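Local coordinates for sensor protein (Geobacter sulfurreducens, PDB 3H7M) that probably works as a membrane-bound sensor histidine kinase, this piece being its sensor domain, which resembles periplasmic solute-binding proteins, at residues N37-R42 and A226-V231. Residues are numbered along the deposited sequence; the frame is centred on the assembly and turned at random. Where two conformers were deposited one is given.
Sequences NVELTR and AKWLGV
Glu39 OE1 is the polar atom on which this contact turns: in the conformer of Lys227 described, one of two modelled, Lys227 NZ donates to it at 3.1 Å in a salt bridge that may be only partly occupied, and Trp228 CZ2 lies 3.3 Å from the same oxygen. The ammonium group comes to OE1 on its syn side, about 30° out of the carboxylate plane, and makes a second, weak hydrogen bond to OE2 at 3.4 Å, so the bridge is unevenly bifurcated, with OE1 the nearer acceptor. OE2 also sits against the shaft of the lysine, 3.2 Å from Lys227 CD. The two side chains cross at about a right angle. Lys227 can reach over because its CG is anti to the backbone N (chi1 176°) and every later torsion is extended, carrying the ammonium group across to the carboxylate. Trp228 turns the rim of its indole, CZ2 and NE1, to the carboxylate, with OE1 near the ring plane at the edge; the two planes stand 59° apart. Lys227 CG rests over one face of that ring, offset toward the rim, and Pro23 touches the tryptophan as well.

Behind the glutamate, Val38 and Thr41 meet Phe54 of strand 52-57, while Asn37 ND2 hydrogen-bonds to Glu25 and Tyr193. Beyond Trp228 the chain reverses in a type II turn closed by Val231 N to Trp228 O at 3.1 Å. With an alanine at Glu39 the carboxylate is gone, and the Lys227 ammonium would probably lose its mate in this contact and be freer to turn. Only 115 Å² is buried, both sides summed, so this contact within the solute-binding-protein-like domain is probably held mainly by charge, a surface pair that solvent is likely to weaken.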
# COMPACT_ATOMS: atom_id res chain seq x y z
N ASN A 37 2.82 0.44 8.91
CA ASN A 37 1.44 0.07 9.22
C ASN A 37 1.36 -0.71 10.52
O ASN A 37 0.55 -0.41 11.40
CB ASN A 37 0.82 -0.76 8.08
CG ASN A 37 0.70 0.02 6.75
OD1 ASN A 37 1.04 1.20 6.65
ND2 ASN A 37 0.22 -0.65 5.72
N VAL A 38 2.22 -1.71 10.63
CA VAL A 38 2.29 -2.60 11.78
C VAL A 38 2.56 -1.83 13.08
O VAL A 38 1.87 -1.98 14.08
CB VAL A 38 3.39 -3.67 11.52
CG1 VAL A 38 3.69 -4.50 12.76
CG2 VAL A 38 2.91 -4.60 10.41
N GLU A 39 3.55 -0.99 13.04
CA GLU A 39 3.90 -0.19 14.18
C GLU A 39 2.72 0.72 14.54
O GLU A 39 2.39 0.93 15.72
CB GLU A 39 5.12 0.64 13.81
CG GLU A 39 6.06 0.88 14.95
CD GLU A 39 7.46 1.14 14.47
OE1 GLU A 39 7.94 0.33 13.63
OE2 GLU A 39 8.08 2.13 14.95
N LEU A 40 2.08 1.28 13.52
CA LEU A 40 0.94 2.16 13.71
C LEU A 40 -0.20 1.37 14.37
O LEU A 40 -0.78 1.79 15.37
CB LEU A 40 0.51 2.70 12.36
CG LEU A 40 0.22 4.20 12.30
CD1 LEU A 40 1.32 4.98 13.02
CD2 LEU A 40 0.12 4.63 10.85
N THR A 41 -0.52 0.23 13.80
CA THR A 41 -1.56 -0.62 14.33
C THR A 41 -1.25 -1.06 15.76
O THR A 41 -2.12 -1.04 16.61
CB THR A 41 -1.73 -1.84 13.48
OG1 THR A 41 -2.26 -1.44 12.22
CG2 THR A 41 -2.69 -2.84 14.17
N ARG A 42 -0.01 -1.45 16.03
CA ARG A 42 0.31 -1.87 17.39
C ARG A 42 0.15 -0.70 18.32
O ARG A 42 -0.35 -0.87 19.45
CB ARG A 42 1.74 -2.41 17.51
CG ARG A 42 1.95 -3.78 16.89
CD ARG A 42 3.19 -4.47 17.44
NE ARG A 42 3.40 -5.80 16.86
CZ ARG A 42 4.37 -6.09 16.00
NH1 ARG A 42 5.24 -5.15 15.62
NH2 ARG A 42 4.48 -7.31 15.50
N ALA A 226 8.58 9.26 11.57
CA ALA A 226 9.95 9.69 11.33
C ALA A 226 10.90 8.50 11.15
O ALA A 226 11.91 8.60 10.48
CB ALA A 226 10.43 10.57 12.48
N LYS A 227 10.55 7.36 11.75
CA LYS A 227 11.37 6.16 11.65
C LYS A 227 11.52 5.70 10.20
O LYS A 227 12.62 5.34 9.77
CB LYS A 227 10.75 5.03 12.49
CG LYS A 227 11.46 3.68 12.39
CD LYS A 227 10.84 2.67 13.37
CE LYS A 227 11.57 1.32 13.39
NZ LYS A 227 10.94 0.40 14.37
N TRP A 228 10.42 5.72 9.46
CA TRP A 228 10.42 5.30 8.07
C TRP A 228 10.56 6.45 7.07
O TRP A 228 9.56 7.08 6.68
CB TRP A 228 9.16 4.48 7.81
CG TRP A 228 8.90 3.48 8.92
CD1 TRP A 228 8.28 3.72 10.11
CD2 TRP A 228 9.23 2.08 8.92
NE1 TRP A 228 8.19 2.56 10.85
CE2 TRP A 228 8.76 1.54 10.16
CE3 TRP A 228 9.87 1.22 8.01
CZ2 TRP A 228 8.91 0.19 10.50
CZ3 TRP A 228 10.02 -0.13 8.35
CH2 TRP A 228 9.54 -0.63 9.59
N LEU A 229 11.81 6.70 6.67
CA LEU A 229 12.16 7.77 5.73
C LEU A 229 11.31 7.80 4.48
O LEU A 229 11.06 6.76 3.86
CB LEU A 229 13.62 7.63 5.30
CG LEU A 229 14.68 7.80 6.39
CD1 LEU A 229 15.95 7.18 5.91
CD2 LEU A 229 14.87 9.27 6.73
N GLY A 230 10.86 9.00 4.11
CA GLY A 230 10.06 9.16 2.92
C GLY A 230 8.56 9.01 3.13
O GLY A 230 7.76 9.41 2.27
N VAL A 231 8.17 8.41 4.25
CA VAL A 231 6.76 8.23 4.56
C VAL A 231 6.16 9.61 4.85
O VAL A 231 6.61 10.33 5.74
CB VAL A 231 6.56 7.25 5.74
CG1 VAL A 231 5.09 7.17 6.12
CG2 VAL A 231 7.05 5.88 5.36